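Local coordinates for MmoQ Response regulator (Methylococcus capsulatus, PDB 3LJX), which probably makes cyclic di-GMP from GTP through a GGDEF domain outside this fragment, which carries the all-helical HDOD domain of a response regulator, at residues L28-D33 and F86-S91; C101-Y106 and E156-L161; A127-P132 and G217-Q222. All blocks are in the same frame, centred on the assembly; numbering follows the deposited sequence.

Contact 1 (L28-D33 and F86-S91); sequences LAQRED and FALSLS
Two helices of the HDOD domain meet at Ala29 and Leu88, where the last turn of helix 19-29 and the residue after it pack on helix 80-88 near Leu88. The CA atoms of Ala29 and Leu88 are 6.1 Å apart. Close approach is helped by two alanines: the Ala29 methyl points toward the other segment, and Ala29 CB sits 3.8 Å from Ala87 CB, both side chains being short enough for the two backbones to come near each other.

Leu88 fills the outer part of the seam. Its CG stands anti to the carbonyl carbon (chi1 -63°), and of its two methyls it is CD2 that bridges the neighbouring residues, lying 3.7 Å from Ala29 CB and equally 3.7 Å from Gln30 CG. Glutamine suits this exposed side of the contact because its methylene part can lie against leucine, crossing it at a slant, while the extended chain carries the polar amide on toward Ser91.

Behind Leu88 the backbone turns tightly. Its carbonyl oxygen accepts two bonds from Ser91, one from OG at 2.9 Å and one from the backbone N at 3.2 Å. On the inner side, Ala87 also touches Ile25 and Ile43, bringing helix 36-43 into the packing. Close apolar contact through alanine methyls is characteristic of helix-helix packing in an all-helical domain.

Contact 2 (C101-Y106 and E156-L161); sequences CEAFDY and EYSECL
Ser158, on helix 154-163, carries the polar link to Ala103 in the loop that leads into helix 106-125. From the helix its CB meets Ala103 CB at 3.9 Å, and OG then turns back beside its own backbone N, anti to the carbonyl carbon (chi1 -78°). There the hydroxyl does two jobs: it accepts the N-H of Ala103 at 3.0 Å from N to OG, along a nearly straight bond of 171°, and it donates to the carbonyl oxygen of Pro154 one turn earlier. Serine suits the place because one small group can accept from the loop while remaining tied to its own helix.

Leu161, one turn further along, supplies the apolar half. Its CB rests 4.0 Å from Ala103 CB, and its CD1 reaches the Phe104 backbone and the edge of the Phe104 ring, 3.9 Å from CD1 of that ring. Cys101 SG, close to Ser158 OG and Leu161 CD1, also meets the edge of the Tyr157 ring, 5.4 Å from the centroid and 75° off the normal, a sulfur-aromatic contact. The Tyr157 hydroxyl itself is bonded to Glu173 of helix 166-177.

From the start of helix 106-125, Tyr106 OH accepts from Cys101 N at 3.1 Å, while Phe104 CD2 lies over the centre of the Tyr106 ring; bond and ring contact together tie the loop to the start of that helix. Cys101 to Phe104 form a type I beta turn, and the whole is an example of such a turn docked on the side of a helix through a serine hydroxyl.

Contact 3 (A127-P132 and G217-Q222); sequences ASTVAP and GRFARQ
Thr129, Gln222 and Phe219 carry the packing of an interhelical loop, between helices 106-125 and 132-141 of this all-helical fold, against the side of helix 214-233. Thr129 is the most heavily buried of the three by the contact. Its OG1 lies between the backbone N and the carbonyl carbon (chi1 47°), and both branches of the side chain find partners on the helix. OG1 meets Gln222 tip to tip, donating to OE1 at 2.7 Å in the amide plane and on a lone pair. CG2 instead lies against the aliphatic stem of Arg218, 3.5 Å from its CD, the two chains crossing at about a right angle. A beta-branched residue with one hydroxyl and one methyl thus serves a polar and an apolar neighbour together.

Gln222 is long enough to extend from the helix to this hydroxyl. The other arm of its amide, NE2, comes 3.3 Å from Ala127 CB. The backbone of Thr129 has its own tie to the same helix, its carbonyl oxygen bonding to Arg215.

Phe219 presents one ring face to Val130 CG1, and also touches Leu138 and Ala201, so it sits among three other elements. Val130 meets this ring with both methyls. CG2 lies above the same side, displaced toward CE1 and 3.7 Å from it, and CG1 makes a CH-pi contact, 3.8 Å from the centroid and only 3° off the ring normal.

In the fold
All three contacts are partly buried and peripheral; contact 3 lies nearest the middle of the chain, with its centre about 16 Å from it, and contact 1 farthest, at about 22 Å. None touches another, and contacts 2 and 3 lie on opposite sides of the chain's centre. These two are nevertheless related through helix 106-125, since one uses the loop entering it and the other the loop leaving it. Both join a loop to a helix and combine apolar packing with a hydroxyl hydrogen bond, from a backbone N-H to serine in one and from threonine to a side-chain amide in the other. Contact 1, between helix 19-29 and helix 80-88, relies on methyl packing.

Contact 1 (L28-D33 and F86-S91)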
loop_
_atom_site.group_PDB
_atom_site.type_symbol
_atom_site.label_atom_id
_atom_site.label_comp_id
_atom_site.label_asym_id
_atom_site.label_seq_id
_atom_site.Cartn_x
_atom_site.Cartn_y
_atom_site.Cartn_z
ATOM N N LEU A 28 20.939 3.723 -6.684
ATOM C CA LEU A 28 21.139 4.455 -5.433
ATOM C C LEU A 28 21.767 3.575 -4.341
ATOM O O LEU A 28 22.649 4.011 -3.602
ATOM C CB LEU A 28 19.803 5.012 -4.948
ATOM C CG LEU A 28 19.895 6.168 -3.974
ATOM C CD1 LEU A 28 20.684 7.309 -4.619
ATOM C CD2 LEU A 28 18.487 6.621 -3.561
ATOM N N ALA A 29 21.304 2.334 -4.239
ATOM C CA ALA A 29 21.809 1.435 -3.217
ATOM C C ALA A 29 23.304 1.136 -3.418
ATOM O O ALA A 29 24.037 0.909 -2.453
ATOM C CB ALA A 29 20.984 0.144 -3.184
ATOM N N GLN A 30 23.748 1.145 -4.673
ATOM C CA GLN A 30 25.150 0.881 -4.996
ATOM C C GLN A 30 25.967 2.157 -4.998
ATOM O O GLN A 30 27.171 2.127 -5.218
ATOM C CB GLN A 30 25.271 0.210 -6.356
ATOM C CG GLN A 30 24.753 -1.196 -6.375
ATOM C CD GLN A 30 24.390 -1.659 -7.779
ATOM O OE1 GLN A 30 24.018 -2.813 -7.977
ATOM N NE2 GLN A 30 24.493 -0.764 -8.753
ATOM N N ARG A 31 25.308 3.285 -4.770
ATOM C CA ARG A 31 26.018 4.544 -4.780
ATOM C C ARG A 31 26.869 4.628 -3.524
ATOM O O ARG A 31 26.404 4.334 -2.424
ATOM C CB ARG A 31 25.052 5.720 -4.894
ATOM C CG ARG A 31 25.638 6.888 -5.675
ATOM C CD ARG A 31 24.567 7.727 -6.365
ATOM N NE ARG A 31 23.720 8.461 -5.428
ATOM C CZ ARG A 31 24.160 9.121 -4.357
ATOM N NH1 ARG A 31 25.455 9.152 -4.061
ATOM N NH2 ARG A 31 23.295 9.756 -3.578
ATOM N N GLU A 32 28.128 5.011 -3.705
ATOM C CA GLU A 32 29.087 5.075 -2.613
ATOM C C GLU A 32 28.486 5.777 -1.402
ATOM O O GLU A 32 28.440 5.213 -0.304
ATOM C CB GLU A 32 30.351 5.811 -3.069
ATOM C CG GLU A 32 31.554 5.668 -2.140
ATOM C CD GLU A 32 32.381 4.422 -2.426
ATOM O OE1 GLU A 32 31.792 3.364 -2.741
ATOM O OE2 GLU A 32 33.626 4.507 -2.330
ATOM N N ASP A 33 28.007 7.000 -1.610
ATOM C CA ASP A 33 27.536 7.821 -0.502
ATOM C C ASP A 33 26.089 8.287 -0.662
ATOM O O ASP A 33 25.828 9.387 -1.146
ATOM C CB ASP A 33 28.468 9.018 -0.298
ATOM C CG ASP A 33 29.865 8.600 0.134
ATOM O OD1 ASP A 33 30.826 8.857 -0.625
ATOM O OD2 ASP A 33 30.001 8.008 1.229
ATOM N N PHE A 86 18.348 -5.093 1.667
ATOM C CA PHE A 86 17.067 -5.399 1.040
ATOM C C PHE A 86 16.972 -4.710 -0.311
ATOM O O PHE A 86 16.477 -5.292 -1.292
ATOM C CB PHE A 86 15.905 -4.983 1.943
ATOM C CG PHE A 86 15.616 -5.976 3.023
ATOM C CD1 PHE A 86 14.767 -7.044 2.786
ATOM C CD2 PHE A 86 16.222 -5.867 4.266
ATOM C CE1 PHE A 86 14.506 -7.982 3.780
ATOM C CE2 PHE A 86 15.976 -6.805 5.265
ATOM C CZ PHE A 86 15.118 -7.866 5.021
ATOM N N ALA A 87 17.453 -3.468 -0.360
ATOM C CA ALA A 87 17.507 -2.717 -1.618
ATOM C C ALA A 87 18.406 -3.385 -2.672
ATOM O O ALA A 87 18.031 -3.478 -3.844
ATOM C CB ALA A 87 17.928 -1.277 -1.369
ATOM N N LEU A 88 19.574 -3.871 -2.256
ATOM C CA LEU A 88 20.484 -4.545 -3.184
ATOM C C LEU A 88 19.926 -5.896 -3.589
ATOM O O LEU A 88 20.376 -6.485 -4.569
ATOM C CB LEU A 88 21.862 -4.756 -2.553
ATOM C CG LEU A 88 22.668 -3.513 -2.175
ATOM C CD1 LEU A 88 23.816 -3.896 -1.248
ATOM C CD2 LEU A 88 23.174 -2.788 -3.414
ATOM N N SER A 89 18.957 -6.408 -2.838
ATOM C CA SER A 89 18.451 -7.746 -3.145
ATOM C C SER A 89 17.645 -7.755 -4.441
ATOM O O SER A 89 17.458 -8.803 -5.044
ATOM C CB SER A 89 17.629 -8.329 -1.991
ATOM O OG SER A 89 16.348 -7.732 -1.945
ATOM N N LEU A 90 17.174 -6.590 -4.878
ATOM C CA LEU A 90 16.432 -6.521 -6.136
ATOM C C LEU A 90 17.283 -7.025 -7.311
ATOM O O LEU A 90 16.745 -7.540 -8.293
ATOM C CB LEU A 90 15.915 -5.103 -6.409
ATOM C CG LEU A 90 14.994 -4.495 -5.351
ATOM C CD1 LEU A 90 14.696 -3.065 -5.711
ATOM C CD2 LEU A 90 13.708 -5.304 -5.182
ATOM N N SER A 91 18.605 -6.876 -7.203
ATOM C CA SER A 91 19.537 -7.467 -8.168
ATOM C C SER A 91 19.019 -8.814 -8.648
ATOM O O SER A 91 18.987 -9.088 -9.848
ATOM C CB SER A 91 20.924 -7.666 -7.544
ATOM O OG SER A 91 21.542 -6.433 -7.219
#

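Contact 2 (C101-Y106 and E156-L161)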
loop_
_atom_site.group_PDB
_atom_site.type_symbol
_atom_site.label_atom_id
_atom_site.label_comp_id
_atom_site.label_asym_id
_atom_site.label_seq_id
_atom_site.Cartn_x
_atom_site.Cartn_y
_atom_site.Cartn_z
ATOM N N CYS A 101 0.994 -12.139 -14.128
ATOM C CA CYS A 101 -0.470 -12.111 -14.300
ATOM C C CYS A 101 -0.897 -11.272 -15.508
ATOM O O CYS A 101 -0.984 -10.038 -15.438
ATOM C CB CYS A 101 -1.187 -11.625 -13.035
ATOM S SG CYS A 101 -2.997 -11.625 -13.193
ATOM N N GLU A 102 -1.177 -11.959 -16.610
ATOM C CA GLU A 102 -1.430 -11.319 -17.898
ATOM C C GLU A 102 -2.458 -10.175 -17.829
ATOM O O GLU A 102 -2.198 -9.060 -18.311
ATOM C CB GLU A 102 -1.856 -12.383 -18.922
ATOM C CG GLU A 102 -2.005 -11.875 -20.347
ATOM C CD GLU A 102 -2.166 -13.005 -21.357
ATOM O OE1 GLU A 102 -1.819 -14.166 -21.030
ATOM O OE2 GLU A 102 -2.632 -12.727 -22.485
ATOM N N ALA A 103 -3.611 -10.446 -17.218
ATOM C CA ALA A 103 -4.701 -9.470 -17.186
ATOM C C ALA A 103 -4.551 -8.342 -16.142
ATOM O O ALA A 103 -5.318 -7.387 -16.153
ATOM C CB ALA A 103 -6.051 -10.182 -17.030
ATOM N N PHE A 104 -3.566 -8.442 -15.254
ATOM C CA PHE A 104 -3.367 -7.418 -14.224
ATOM C C PHE A 104 -2.552 -6.233 -14.743
ATOM O O PHE A 104 -1.442 -6.393 -15.263
ATOM C CB PHE A 104 -2.690 -8.011 -12.985
ATOM C CG PHE A 104 -2.679 -7.090 -11.781
ATOM C CD1 PHE A 104 -3.865 -6.793 -11.100
ATOM C CD2 PHE A 104 -1.484 -6.562 -11.301
ATOM C CE1 PHE A 104 -3.863 -5.961 -9.978
ATOM C CE2 PHE A 104 -1.468 -5.737 -10.178
ATOM C CZ PHE A 104 -2.663 -5.438 -9.514
ATOM N N ASP A 105 -3.105 -5.038 -14.572
ATOM C CA ASP A 105 -2.449 -3.823 -15.031
ATOM C C ASP A 105 -1.426 -3.352 -13.997
ATOM O O ASP A 105 -1.742 -2.543 -13.129
ATOM C CB ASP A 105 -3.497 -2.736 -15.293
ATOM C CG ASP A 105 -2.925 -1.545 -16.044
ATOM O OD1 ASP A 105 -1.682 -1.383 -16.057
ATOM O OD2 ASP A 105 -3.719 -0.760 -16.614
ATOM N N TYR A 106 -0.200 -3.854 -14.096
ATOM C CA TYR A 106 0.824 -3.554 -13.105
ATOM C C TYR A 106 1.211 -2.071 -13.092
ATOM O O TYR A 106 1.345 -1.463 -12.025
ATOM C CB TYR A 106 2.056 -4.424 -13.320
ATOM C CG TYR A 106 1.868 -5.901 -12.975
ATOM C CD1 TYR A 106 1.308 -6.787 -13.890
ATOM C CD2 TYR A 106 2.294 -6.409 -11.744
ATOM C CE1 TYR A 106 1.163 -8.147 -13.577
ATOM C CE2 TYR A 106 2.153 -7.750 -11.423
ATOM C CZ TYR A 106 1.591 -8.623 -12.337
ATOM O OH TYR A 106 1.441 -9.961 -12.004
ATOM N N GLU A 156 -4.940 -18.135 -12.772
ATOM C CA GLU A 156 -6.273 -18.151 -12.181
ATOM C C GLU A 156 -6.792 -16.730 -12.029
ATOM O O GLU A 156 -7.955 -16.452 -12.321
ATOM C CB GLU A 156 -6.277 -18.863 -10.834
ATOM C CG GLU A 156 -6.278 -20.372 -10.959
ATOM C CD GLU A 156 -7.673 -20.969 -10.947
ATOM O OE1 GLU A 156 -8.642 -20.267 -10.588
ATOM O OE2 GLU A 156 -7.797 -22.156 -11.287
ATOM N N TYR A 157 -5.925 -15.822 -11.594
ATOM C CA TYR A 157 -6.377 -14.467 -11.329
ATOM C C TYR A 157 -6.702 -13.739 -12.632
ATOM O O TYR A 157 -7.615 -12.927 -12.658
ATOM C CB TYR A 157 -5.376 -13.684 -10.474
ATOM C CG TYR A 157 -5.980 -12.482 -9.776
ATOM C CD1 TYR A 157 -7.155 -12.598 -9.034
ATOM C CD2 TYR A 157 -5.373 -11.234 -9.846
ATOM C CE1 TYR A 157 -7.707 -11.501 -8.382
ATOM C CE2 TYR A 157 -5.913 -10.128 -9.196
ATOM C CZ TYR A 157 -7.084 -10.268 -8.466
ATOM O OH TYR A 157 -7.630 -9.169 -7.819
ATOM N N SER A 158 -5.989 -14.047 -13.715
ATOM C CA SER A 158 -6.371 -13.505 -15.035
ATOM C C SER A 158 -7.794 -13.893 -15.426
ATOM O O SER A 158 -8.543 -13.065 -15.937
ATOM C CB SER A 158 -5.403 -13.924 -16.137
ATOM O OG SER A 158 -4.218 -13.150 -16.096
ATOM N N GLU A 159 -8.177 -15.142 -15.178
ATOM C CA GLU A 159 -9.571 -15.533 -15.366
ATOM C C GLU A 159 -10.511 -14.616 -14.568
ATOM O O GLU A 159 -11.449 -14.040 -15.122
ATOM C CB GLU A 159 -9.811 -16.983 -14.954
ATOM C CG GLU A 159 -9.116 -18.024 -15.806
ATOM C CD GLU A 159 -9.390 -19.449 -15.311
ATOM O OE1 GLU A 159 -10.398 -19.643 -14.587
ATOM O OE2 GLU A 159 -8.602 -20.369 -15.643
ATOM N N CYS A 160 -10.271 -14.487 -13.266
ATOM C CA CYS A 160 -11.140 -13.650 -12.444
ATOM C C CYS A 160 -11.215 -12.225 -12.992
ATOM O O CYS A 160 -12.292 -11.653 -13.124
ATOM C CB CYS A 160 -10.654 -13.625 -11.000
ATOM S SG CYS A 160 -10.621 -15.248 -10.214
ATOM N N LEU A 161 -10.064 -11.661 -13.330
ATOM C CA LEU A 161 -10.007 -10.275 -13.771
ATOM C C LEU A 161 -10.757 -10.053 -15.080
ATOM O O LEU A 161 -11.340 -8.996 -15.295
ATOM C CB LEU A 161 -8.551 -9.817 -13.898
ATOM C CG LEU A 161 -7.822 -9.631 -12.561
ATOM C CD1 LEU A 161 -6.402 -9.163 -12.800
ATOM C CD2 LEU A 161 -8.560 -8.650 -11.664
#

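Contact 3 (A127-P132 and G217-Q222)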
loop_
_atom_site.group_PDB
_atom_site.type_symbol
_atom_site.label_atom_id
_atom_site.label_comp_id
_atom_site.label_asym_id
_atom_site.label_seq_id
_atom_site.Cartn_x
_atom_site.Cartn_y
_atom_site.Cartn_z
ATOM N N ALA A 127 -3.723 17.796 8.891
ATOM C CA ALA A 127 -4.628 17.400 9.963
ATOM C C ALA A 127 -3.863 16.890 11.181
ATOM O O ALA A 127 -2.637 16.994 11.241
ATOM C CB ALA A 127 -5.630 16.358 9.474
ATOM N N SER A 128 -4.576 16.334 12.153
ATOM C CA SER A 128 -3.914 15.877 13.368
ATOM C C SER A 128 -4.293 14.460 13.790
ATOM O O SER A 128 -4.367 14.182 14.983
ATOM C CB SER A 128 -4.212 16.846 14.512
ATOM O OG SER A 128 -3.682 18.120 14.218
ATOM N N THR A 129 -4.537 13.576 12.828
ATOM C CA THR A 129 -4.944 12.209 13.137
ATOM C C THR A 129 -3.737 11.287 13.299
ATOM O O THR A 129 -3.500 10.733 14.377
ATOM C CB THR A 129 -5.884 11.631 12.049
ATOM O OG1 THR A 129 -5.344 11.910 10.746
ATOM C CG2 THR A 129 -7.247 12.258 12.156
ATOM N N VAL A 130 -2.978 11.122 12.223
ATOM C CA VAL A 130 -1.848 10.203 12.223
ATOM C C VAL A 130 -0.590 10.911 11.721
ATOM O O VAL A 130 -0.669 12.009 11.162
ATOM C CB VAL A 130 -2.142 8.990 11.320
ATOM C CG1 VAL A 130 -3.436 8.322 11.746
ATOM C CG2 VAL A 130 -2.248 9.430 9.869
ATOM N N ALA A 131 0.569 10.296 11.939
ATOM C CA ALA A 131 1.819 10.818 11.384
ATOM C C ALA A 131 1.775 10.641 9.872
ATOM O O ALA A 131 1.549 9.532 9.380
ATOM C CB ALA A 131 3.004 10.076 11.964
ATOM N N PRO A 132 1.970 11.733 9.124
ATOM C CA PRO A 132 1.855 11.658 7.648
ATOM C C PRO A 132 2.816 10.672 6.983
ATOM O O PRO A 132 2.439 10.009 6.012
ATOM C CB PRO A 132 2.119 13.097 7.191
ATOM C CG PRO A 132 1.660 13.951 8.407
ATOM C CD PRO A 132 2.014 13.121 9.631
ATOM N N GLY A 217 -12.834 6.874 12.563
ATOM C CA GLY A 217 -13.748 7.368 11.547
ATOM C C GLY A 217 -13.108 8.479 10.735
ATOM O O GLY A 217 -13.254 8.539 9.511
ATOM N N ARG A 218 -12.365 9.353 11.408
ATOM C CA ARG A 218 -11.773 10.494 10.717
ATOM C C ARG A 218 -10.654 10.032 9.790
ATOM O O ARG A 218 -10.546 10.483 8.639
ATOM C CB ARG A 218 -11.266 11.540 11.704
ATOM C CG ARG A 218 -10.896 12.856 11.049
ATOM C CD ARG A 218 -10.367 13.827 12.077
ATOM N NE ARG A 218 -11.365 14.822 12.423
ATOM C CZ ARG A 218 -11.321 16.080 12.002
ATOM N NH1 ARG A 218 -10.312 16.484 11.237
ATOM N NH2 ARG A 218 -12.278 16.933 12.350
ATOM N N PHE A 219 -9.835 9.111 10.275
ATOM C CA PHE A 219 -8.770 8.572 9.447
ATOM C C PHE A 219 -9.391 7.804 8.273
ATOM O O PHE A 219 -8.931 7.927 7.136
ATOM C CB PHE A 219 -7.843 7.689 10.289
ATOM C CG PHE A 219 -6.613 7.220 9.566
ATOM C CD1 PHE A 219 -5.987 8.024 8.634
ATOM C CD2 PHE A 219 -6.062 5.977 9.852
ATOM C CE1 PHE A 219 -4.844 7.586 7.970
ATOM C CE2 PHE A 219 -4.918 5.534 9.198
ATOM C CZ PHE A 219 -4.306 6.347 8.255
ATOM N N ALA A 220 -10.455 7.045 8.535
ATOM C CA ALA A 220 -11.144 6.341 7.458
ATOM C C ALA A 220 -11.609 7.321 6.366
ATOM O O ALA A 220 -11.426 7.074 5.171
ATOM C CB ALA A 220 -12.332 5.518 8.001
ATOM N N ARG A 221 -12.209 8.434 6.770
ATOM C CA ARG A 221 -12.666 9.419 5.789
ATOM C C ARG A 221 -11.474 10.009 5.027
ATOM O O ARG A 221 -11.585 10.323 3.842
ATOM C CB ARG A 221 -13.501 10.516 6.447
ATOM C CG ARG A 221 -14.937 10.078 6.775
ATOM C CD ARG A 221 -15.789 11.209 7.381
ATOM N NE ARG A 221 -15.455 11.435 8.786
ATOM C CZ ARG A 221 -15.921 10.689 9.783
ATOM N NH1 ARG A 221 -16.745 9.672 9.530
ATOM N NH2 ARG A 221 -15.559 10.947 11.033
ATOM N N GLN A 222 -10.322 10.114 5.685
ATOM C CA GLN A 222 -9.124 10.619 5.013
ATOM C C GLN A 222 -8.600 9.635 3.983
ATOM O O GLN A 222 -8.145 10.028 2.895
ATOM C CB GLN A 222 -8.034 10.951 6.016
ATOM C CG GLN A 222 -8.353 12.153 6.928
ATOM C CD GLN A 222 -7.346 12.265 8.075
ATOM O OE1 GLN A 222 -6.865 11.244 8.600
ATOM N NE2 GLN A 222 -7.023 13.499 8.467
#